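Local coordinates for clavulanic acid biosynthesis oligopeptide binding protein 2 (Streptomyces clavuligerus, PDB 2WOL) that belongs to the oligopeptide-binding solute-binding proteins, probably captures peptides, and comes from the biosynthetic pathway of the beta-lactamase inhibitor clavulanic acid, at residues A[327-332]-A[522-527]; A[332-337]-A[410-415]; A[418-423]-A[446-451]. One frame throughout, in Å; residues are numbered along the deposited sequence.

In the fold
All three contacts lie in one lobe of the protein, on the same side of the chain's centre. Contacts 1 and 3 are buried and both reach the same mixed sheet; contact 2 is only partly buried and borders the surface with an exposed glutamate. Contacts 1 and 2 share Ile332 and helix 331-337, and touch where the turn before that helix meets Ser412 and Arg415. Helix 401-414 then leads straight into strand 418-425, joining contact 2 to contact 3. The chemistry differs with place: contact 1 joins apolar packing to a buried lysine and waters, contact 2 sets leucines against polar side chains, and contact 3 rests on aliphatic packing.

Contact 1: residues A[327-332]-A[522-527]; sequences YAADKI and VLLPLV
Ala329 and Leu524 make the dry, close-packed part of this contact. The alanine methyl points at the strand and is met by both branches of the leucine: Ala329 CB is 3.9 Å from Leu524 CD2 and 4.2 Å from Leu524 CD1. Leu524 reaches it with CG anti to the backbone N (chi1 167°), which turns its branched end toward the turn before helix 331-337.

The other half is looser and wetter. Lys331 starts alongside the strand and then curls, bent at each torsion beyond CB, until its end reaches the oxygen of Pro525, beyond the C=O and tilted out of the carbonyl plane. Lys331 CE and NZ both lie 3.3 Å from Pro525 O, and the NZ bond to that oxygen is weak. A firmer hold on the buried ammonium comes from Thr348 O and from a water whose oxygen is 2.7 Å from Lys331 NZ; the same water also lies close to Pro525 O, at 3.1 Å. The apolar part of the chain still finds a partner, with Lys331 CE 4.2 Å from Leu526 CD2.

In fold terms, the start of a helix is laid against a strand of the mixed sheet in a lobe of a type II periplasmic-binding-protein fold. Asp330 is the N-cap: its OD1 takes Leu333 N and, weakly, Ile332 N, while OD2 forms a salt bridge with Arg372. On the strand side, Leu526 and Val527 both face His305 in a classic beta bulge.

Beside the lysine, a second water spans the gap between the backbones. It donates to Lys331 O at 2.9 Å and, more weakly, to Leu526 O at 3.3 Å.

Contact 2: residues A[332-337]-A[410-415]; sequences ILLQDA and VESLAR
Leu333 reaches over to Glu411 and sets CD2 across the glutamate chain, the two side chains crossing at about a right angle. Leu333 CD2 is 3.7 Å from Glu411 CD and 3.9 Å from both carboxylate oxygens, with Glu411 CB and CG hardly farther off, while Leu333 CD1 reaches Glu411 OE2 at 4.1 Å. In both residues CG stands anti to the backbone N (chi1 -173° in each), and the glutamate runs on extended, so that its carbon chain and its carboxylate both lie near CD2.

Deeper in, the Ser412 hydroxyl takes the second place: Ser412 OG is 4.0 Å from Leu333 CD2 and 4.3 Å from Leu334 CD1, both van der Waals approaches. The hydroxyl's hydrogen bonds are to Ala408 O, one turn back in its own helix, and to Asp330 N, which ties it to the turn leading into helix 331-337.

Farther out, Arg415 NE donates to Ser412 O at 2.9 Å with a nearly straight N-H...O angle of 173°, the acceptor lying in the guanidinium plane. Its NH2 goes on to the carbonyls of Ala328 and Arg372, linking this part of the chain to the neighbouring loops. Leu333 and Leu334 also touch Ala408 of helix 401-414. The result is an antiparallel helix pair, axes 10.5 Å apart, in which helix 401-414 is the connecting helix of a beta-alpha-beta unit between parallel strands 391-398 and 418-425.

Contact 3: residues A[418-423]-A[446-451]; sequences IELTVK and LGLLVT
The two segments make no backbone bond and are strongly turned against each other; both strands pair in parallel with strand 391-398, which lies between them, and the CA atoms of Leu420 and Leu448 are 9.4 Å apart. Toward the other end the backbones come closer, with 7.9 Å between the CA atoms of Lys423 and Leu446. Contact across this distance is left to side chains.

Leu420 and Leu448 point at each other and meet through their methyls at about a right angle. Leu448 CD1 is the single branch that touches, 3.7 Å from Leu420 CD2 and 3.9 Å from Leu420 CD1, so it lies against the fork of the opposing leucine. The second pair is half lysine. Leu446 brings its CD2 to within 3.8 Å of Lys423 CB and 4.0 Å of Lys423 CG. A bend at chi2 (66°) then carries the rest of the lysine away from the leucine, so that the aliphatic root packs while the amino end leads elsewhere.

Around this buried patch, Leu420 also rests on Ala393 of the intervening strand and on Val409 and Leu413 of helix 401-414. Leu448 extends the packing the other way, onto Val307 and Met309 of the antiparallel strand 303-309 and onto Phe316. The leucine pair thus meets alongside strand 391-398 and joins side chains under helix 401-414 to those of strand 303-309.

Contact 1: residues A[327-332]-A[522-527]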
loop_
_atom_site.group_PDB
_atom_site.type_symbol
_atom_site.label_atom_id
_atom_site.label_comp_id
_atom_site.label_asym_id
_atom_site.label_seq_id
_atom_site.Cartn_x
_atom_site.Cartn_y
_atom_site.Cartn_z
ATOM N N TYR A 327 4.394 -27.234 5.503
ATOM C CA TYR A 327 3.578 -28.433 5.291
ATOM C C TYR A 327 2.507 -28.629 6.361
ATOM O O TYR A 327 1.421 -29.130 6.064
ATOM C CB TYR A 327 4.453 -29.685 5.239
ATOM C CG TYR A 327 5.185 -29.904 3.937
ATOM C CD1 TYR A 327 6.578 -29.962 3.904
ATOM C CD2 TYR A 327 4.489 -30.081 2.742
ATOM C CE1 TYR A 327 7.262 -30.174 2.719
ATOM C CE2 TYR A 327 5.165 -30.294 1.544
ATOM C CZ TYR A 327 6.555 -30.342 1.539
ATOM O OH TYR A 327 7.240 -30.554 0.360
ATOM N N ALA A 328 2.822 -28.255 7.603
ATOM C CA ALA A 328 1.915 -28.478 8.735
ATOM C C ALA A 328 0.906 -27.351 8.957
ATOM O O ALA A 328 0.119 -27.393 9.900
ATOM C CB ALA A 328 2.708 -28.750 10.012
ATOM N N ALA A 329 0.928 -26.350 8.084
ATOM C CA ALA A 329 -0.028 -25.254 8.157
ATOM C C ALA A 329 -1.409 -25.741 7.735
ATOM O O ALA A 329 -1.581 -26.283 6.642
ATOM C CB ALA A 329 0.424 -24.094 7.269
ATOM N N ASP A 330 -2.390 -25.573 8.619
ATOM C CA ASP A 330 -3.776 -25.858 8.268
ATOM C C ASP A 330 -4.340 -24.593 7.636
ATOM O O ASP A 330 -4.781 -23.685 8.336
ATOM C CB ASP A 330 -4.574 -26.271 9.510
ATOM C CG ASP A 330 -6.016 -26.658 9.194
ATOM O OD1 ASP A 330 -6.549 -26.233 8.150
ATOM O OD2 ASP A 330 -6.617 -27.390 10.008
ATOM N N LYS A 331 -4.307 -24.539 6.305
ATOM C CA LYS A 331 -4.665 -23.322 5.570
ATOM C C LYS A 331 -6.130 -22.936 5.756
ATOM O O LYS A 331 -6.481 -21.756 5.706
ATOM C CB LYS A 331 -4.352 -23.473 4.077
ATOM C CG LYS A 331 -2.882 -23.777 3.712
ATOM C CD LYS A 331 -1.879 -22.696 4.155
ATOM C CE LYS A 331 -2.135 -21.335 3.506
ATOM N NZ LYS A 331 -1.922 -21.314 2.026
ATOM N N ILE A 332 -6.975 -23.941 5.962
ATOM C CA ILE A 332 -8.404 -23.731 6.186
ATOM C C ILE A 332 -8.628 -23.094 7.554
ATOM O O ILE A 332 -9.330 -22.082 7.668
ATOM C CB ILE A 332 -9.200 -25.057 6.048
ATOM C CG1 ILE A 332 -8.989 -25.684 4.657
ATOM C CG2 ILE A 332 -10.688 -24.847 6.356
ATOM C CD1 ILE A 332 -9.372 -24.784 3.471
ATOM N N VAL A 522 11.097 -19.115 3.914
ATOM C CA VAL A 522 11.070 -18.112 4.985
ATOM C C VAL A 522 9.727 -17.384 5.107
ATOM O O VAL A 522 9.430 -16.812 6.153
ATOM C CB VAL A 522 12.225 -17.086 4.867
ATOM C CG1 VAL A 522 13.567 -17.749 5.175
ATOM C CG2 VAL A 522 12.249 -16.435 3.487
ATOM N N LEU A 523 8.919 -17.420 4.046
ATOM C CA LEU A 523 7.592 -16.802 4.069
ATOM C C LEU A 523 6.514 -17.843 3.798
ATOM O O LEU A 523 6.571 -18.551 2.790
ATOM C CB LEU A 523 7.491 -15.669 3.039
ATOM C CG LEU A 523 8.489 -14.506 3.148
ATOM C CD1 LEU A 523 8.232 -13.473 2.063
ATOM C CD2 LEU A 523 8.439 -13.858 4.525
ATOM N N LEU A 524 5.548 -17.923 4.711
ATOM C CA LEU A 524 4.384 -18.790 4.570
ATOM C C LEU A 524 3.171 -17.936 4.201
ATOM O O LEU A 524 2.615 -17.242 5.057
ATOM C CB LEU A 524 4.123 -19.563 5.869
ATOM C CG LEU A 524 2.789 -20.300 6.054
ATOM C CD1 LEU A 524 2.527 -21.331 4.949
ATOM C CD2 LEU A 524 2.746 -20.969 7.418
ATOM N N PRO A 525 2.764 -17.977 2.920
ATOM C CA PRO A 525 1.608 -17.209 2.463
ATOM C C PRO A 525 0.332 -17.814 3.023
ATOM O O PRO A 525 0.188 -19.037 3.042
ATOM C CB PRO A 525 1.636 -17.372 0.936
ATOM C CG PRO A 525 2.864 -18.131 0.605
ATOM C CD PRO A 525 3.368 -18.776 1.841
ATOM N N LEU A 526 -0.580 -16.962 3.483
ATOM C CA LEU A 526 -1.866 -17.436 3.999
ATOM C C LEU A 526 -3.008 -17.068 3.060
ATOM O O LEU A 526 -3.573 -17.936 2.389
ATOM C CB LEU A 526 -2.123 -16.911 5.416
ATOM C CG LEU A 526 -1.072 -17.273 6.475
ATOM C CD1 LEU A 526 -1.438 -16.669 7.819
ATOM C CD2 LEU A 526 -0.911 -18.782 6.597
ATOM N N VAL A 527 -3.339 -15.782 3.014
ATOM C CA VAL A 527 -4.394 -15.295 2.127
ATOM C C VAL A 527 -4.028 -13.953 1.524
ATOM O O VAL A 527 -3.257 -13.194 2.115
ATOM C CB VAL A 527 -5.773 -15.151 2.853
ATOM C CG1 VAL A 527 -6.287 -16.503 3.353
ATOM C CG2 VAL A 527 -5.707 -14.132 3.997
HETATM O O HOH W 1 -4.611 -19.574 5.076
HETATM O O HOH W 2 0.704 -21.598 1.355
#

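Contact 2: residues A[332-337]-A[410-415]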
loop_
_atom_site.group_PDB
_atom_site.type_symbol
_atom_site.label_atom_id
_atom_site.label_comp_id
_atom_site.label_asym_id
_atom_site.label_seq_id
_atom_site.Cartn_x
_atom_site.Cartn_y
_atom_site.Cartn_z
ATOM N N ILE A 332 -6.975 -23.941 5.962
ATOM C CA ILE A 332 -8.404 -23.731 6.186
ATOM C C ILE A 332 -8.628 -23.094 7.554
ATOM O O ILE A 332 -9.330 -22.082 7.668
ATOM C CB ILE A 332 -9.200 -25.057 6.048
ATOM C CG1 ILE A 332 -8.989 -25.684 4.657
ATOM C CG2 ILE A 332 -10.688 -24.847 6.356
ATOM C CD1 ILE A 332 -9.372 -24.784 3.471
ATOM N N LEU A 333 -8.005 -23.671 8.583
ATOM C CA LEU A 333 -8.063 -23.133 9.944
ATOM C C LEU A 333 -7.503 -21.711 10.003
ATOM O O LEU A 333 -8.057 -20.836 10.679
ATOM C CB LEU A 333 -7.284 -24.038 10.908
ATOM C CG LEU A 333 -7.338 -23.755 12.412
ATOM C CD1 LEU A 333 -8.715 -24.108 12.977
ATOM C CD2 LEU A 333 -6.235 -24.506 13.156
ATOM N N LEU A 334 -6.406 -21.487 9.285
ATOM C CA LEU A 334 -5.746 -20.186 9.262
ATOM C C LEU A 334 -6.610 -19.136 8.568
ATOM O O LEU A 334 -6.679 -17.990 9.014
ATOM C CB LEU A 334 -4.358 -20.292 8.620
ATOM C CG LEU A 334 -3.317 -20.977 9.515
ATOM C CD1 LEU A 334 -2.213 -21.628 8.698
ATOM C CD2 LEU A 334 -2.738 -19.986 10.512
ATOM N N GLN A 335 -7.280 -19.537 7.489
ATOM C CA GLN A 335 -8.211 -18.645 6.803
ATOM C C GLN A 335 -9.424 -18.340 7.679
ATOM O O GLN A 335 -9.906 -17.203 7.706
ATOM C CB GLN A 335 -8.652 -19.248 5.475
ATOM C CG GLN A 335 -9.607 -18.357 4.699
ATOM C CD GLN A 335 -9.845 -18.854 3.300
ATOM O OE1 GLN A 335 -10.037 -20.053 3.086
ATOM N NE2 GLN A 335 -9.836 -17.938 2.331
ATOM N N ASP A 336 -9.911 -19.351 8.395
ATOM C CA ASP A 336 -11.036 -19.169 9.313
ATOM C C ASP A 336 -10.689 -18.168 10.413
ATOM O O ASP A 336 -11.536 -17.371 10.819
ATOM C CB ASP A 336 -11.493 -20.506 9.903
ATOM C CG ASP A 336 -12.291 -21.348 8.912
ATOM O OD1 ASP A 336 -12.565 -20.870 7.792
ATOM O OD2 ASP A 336 -12.642 -22.498 9.256
ATOM N N ALA A 337 -9.438 -18.198 10.869
ATOM C CA ALA A 337 -8.950 -17.228 11.846
ATOM C C ALA A 337 -8.936 -15.816 11.258
ATOM O O ALA A 337 -9.025 -14.833 11.994
ATOM C CB ALA A 337 -7.562 -17.620 12.338
ATOM N N VAL A 410 -0.328 -22.054 16.174
ATOM C CA VAL A 410 -0.052 -22.900 17.342
ATOM C C VAL A 410 -0.765 -24.251 17.209
ATOM O O VAL A 410 -0.147 -25.309 17.347
ATOM C CB VAL A 410 -0.473 -22.200 18.665
ATOM C CG1 VAL A 410 -0.336 -23.146 19.861
ATOM C CG2 VAL A 410 0.342 -20.935 18.891
ATOM N N GLU A 411 -2.065 -24.199 16.923
ATOM C CA GLU A 411 -2.886 -25.397 16.777
ATOM C C GLU A 411 -2.416 -26.287 15.617
ATOM O O GLU A 411 -2.333 -27.512 15.760
ATOM C CB GLU A 411 -4.356 -25.003 16.603
ATOM C CG GLU A 411 -5.331 -26.171 16.619
ATOM C CD GLU A 411 -6.792 -25.732 16.580
ATOM O OE1 GLU A 411 -7.103 -24.588 16.982
ATOM O OE2 GLU A 411 -7.632 -26.541 16.143
ATOM N N SER A 412 -2.104 -25.664 14.480
ATOM C CA SER A 412 -1.628 -26.385 13.297
ATOM C C SER A 412 -0.357 -27.159 13.607
ATOM O O SER A 412 -0.263 -28.350 13.337
ATOM C CB SER A 412 -1.334 -25.414 12.144
ATOM O OG SER A 412 -2.501 -24.755 11.681
ATOM N N LEU A 413 0.617 -26.461 14.186
ATOM C CA LEU A 413 1.957 -27.006 14.356
ATOM C C LEU A 413 2.071 -27.996 15.507
ATOM O O LEU A 413 2.952 -28.854 15.503
ATOM C CB LEU A 413 2.974 -25.869 14.514
ATOM C CG LEU A 413 3.052 -24.838 13.378
ATOM C CD1 LEU A 413 4.253 -23.928 13.560
ATOM C CD2 LEU A 413 3.085 -25.501 12.006
ATOM N N ALA A 414 1.176 -27.884 16.487
ATOM C CA ALA A 414 1.155 -28.817 17.621
ATOM C C ALA A 414 0.959 -30.261 17.159
ATOM O O ALA A 414 1.397 -31.199 17.824
ATOM C CB ALA A 414 0.075 -28.427 18.618
ATOM N N ARG A 415 0.318 -30.429 16.004
ATOM C CA ARG A 415 0.033 -31.751 15.440
ATOM C C ARG A 415 1.285 -32.555 15.077
ATOM O O ARG A 415 1.216 -33.783 14.961
ATOM C CB ARG A 415 -0.877 -31.619 14.216
ATOM C CG ARG A 415 -2.227 -30.986 14.519
ATOM C CD ARG A 415 -3.067 -30.819 13.261
ATOM N NE ARG A 415 -2.411 -29.954 12.280
ATOM C CZ ARG A 415 -2.793 -29.821 11.013
ATOM N NH1 ARG A 415 -3.836 -30.501 10.545
ATOM N NH2 ARG A 415 -2.122 -29.007 10.206
#

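Contact 3: residues A[418-423]-A[446-451]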
loop_
_atom_site.group_PDB
_atom_site.type_symbol
_atom_site.label_atom_id
_atom_site.label_comp_id
_atom_site.label_asym_id
_atom_site.label_seq_id
_atom_site.Cartn_x
_atom_site.Cartn_y
_atom_site.Cartn_z
ATOM N N ILE A 418 5.534 -29.425 17.193
ATOM C CA ILE A 418 6.085 -28.078 17.271
ATOM C C ILE A 418 5.227 -27.299 18.259
ATOM O O ILE A 418 4.074 -26.965 17.967
ATOM C CB ILE A 418 6.156 -27.382 15.891
ATOM C CG1 ILE A 418 7.013 -28.214 14.927
ATOM C CG2 ILE A 418 6.724 -25.973 16.041
ATOM C CD1 ILE A 418 6.939 -27.784 13.461
ATOM N N GLU A 419 5.800 -27.039 19.433
ATOM C CA GLU A 419 5.083 -26.426 20.547
ATOM C C GLU A 419 5.393 -24.941 20.600
ATOM O O GLU A 419 6.498 -24.537 20.970
ATOM C CB GLU A 419 5.483 -27.077 21.875
ATOM C CG GLU A 419 5.247 -28.577 21.958
ATOM C CD GLU A 419 5.822 -29.180 23.231
ATOM O OE1 GLU A 419 5.920 -28.456 24.249
ATOM O OE2 GLU A 419 6.178 -30.378 23.211
ATOM N N LEU A 420 4.409 -24.129 20.229
ATOM C CA LEU A 420 4.591 -22.689 20.203
ATOM C C LEU A 420 3.908 -22.003 21.367
ATOM O O LEU A 420 2.825 -22.405 21.794
ATOM C CB LEU A 420 4.041 -22.093 18.905
ATOM C CG LEU A 420 4.575 -22.564 17.556
ATOM C CD1 LEU A 420 3.964 -21.700 16.467
ATOM C CD2 LEU A 420 6.089 -22.499 17.504
ATOM N N THR A 421 4.560 -20.964 21.873
ATOM C CA THR A 421 3.901 -20.005 22.742
ATOM C C THR A 421 3.834 -18.679 21.994
ATOM O O THR A 421 4.576 -18.455 21.031
ATOM C CB THR A 421 4.619 -19.855 24.092
ATOM O OG1 THR A 421 5.994 -19.538 23.867
ATOM C CG2 THR A 421 4.531 -21.153 24.892
ATOM N N VAL A 422 2.932 -17.809 22.432
ATOM C CA VAL A 422 2.617 -16.586 21.713
ATOM C C VAL A 422 3.145 -15.371 22.475
ATOM O O VAL A 422 2.897 -15.225 23.678
ATOM C CB VAL A 422 1.088 -16.454 21.495
ATOM C CG1 VAL A 422 0.764 -15.207 20.706
ATOM C CG2 VAL A 422 0.528 -17.691 20.791
ATOM N N LYS A 423 3.883 -14.518 21.773
ATOM C CA LYS A 423 4.352 -13.253 22.333
ATOM C C LYS A 423 3.641 -12.103 21.633
ATOM O O LYS A 423 3.837 -11.877 20.437
ATOM C CB LYS A 423 5.876 -13.120 22.201
ATOM C CG LYS A 423 6.453 -11.756 22.607
ATOM C CD LYS A 423 6.284 -11.476 24.095
ATOM C CE LYS A 423 6.730 -10.063 24.440
ATOM N NZ LYS A 423 6.626 -9.799 25.905
ATOM N N LEU A 446 11.777 -14.381 18.394
ATOM C CA LEU A 446 10.559 -14.562 17.604
ATOM C C LEU A 446 10.859 -15.283 16.293
ATOM O O LEU A 446 11.105 -14.658 15.256
ATOM C CB LEU A 446 9.874 -13.211 17.355
ATOM C CG LEU A 446 9.589 -12.382 18.616
ATOM C CD1 LEU A 446 9.012 -11.011 18.287
ATOM C CD2 LEU A 446 8.677 -13.137 19.588
ATOM N N GLY A 447 10.842 -16.612 16.359
ATOM C CA GLY A 447 11.156 -17.469 15.220
ATOM C C GLY A 447 10.112 -17.400 14.124
ATOM O O GLY A 447 10.425 -17.627 12.954
ATOM N N LEU A 448 8.873 -17.105 14.520
ATOM C CA LEU A 448 7.781 -16.848 13.582
ATOM C C LEU A 448 7.130 -15.510 13.901
ATOM O O LEU A 448 7.082 -15.101 15.065
ATOM C CB LEU A 448 6.718 -17.953 13.642
ATOM C CG LEU A 448 7.163 -19.417 13.605
ATOM C CD1 LEU A 448 7.170 -19.985 15.021
ATOM C CD2 LEU A 448 6.257 -20.247 12.718
ATOM N N LEU A 449 6.624 -14.844 12.865
ATOM C CA LEU A 449 5.962 -13.544 13.000
ATOM C C LEU A 449 4.733 -13.494 12.110
ATOM O O LEU A 449 4.803 -13.866 10.933
ATOM C CB LEU A 449 6.913 -12.408 12.606
ATOM C CG LEU A 449 8.108 -12.139 13.523
ATOM C CD1 LEU A 449 9.139 -11.263 12.824
ATOM C CD2 LEU A 449 7.627 -11.483 14.823
ATOM N N VAL A 450 3.616 -13.031 12.668
ATOM C CA VAL A 450 2.392 -12.829 11.893
ATOM C C VAL A 450 2.337 -11.385 11.425
ATOM O O VAL A 450 2.497 -10.460 12.222
ATOM C CB VAL A 450 1.119 -13.125 12.727
ATOM C CG1 VAL A 450 -0.153 -12.866 11.901
ATOM C CG2 VAL A 450 1.133 -14.551 13.243
ATOM N N THR A 451 2.105 -11.182 10.132
ATOM C CA THR A 451 1.937 -9.825 9.634
ATOM C C THR A 451 1.089 -9.758 8.370
ATOM O O THR A 451 0.689 -10.784 7.825
ATOM C CB THR A 451 3.303 -9.104 9.449
ATOM O OG1 THR A 451 3.086 -7.690 9.369
ATOM C CG2 THR A 451 4.035 -9.589 8.207
#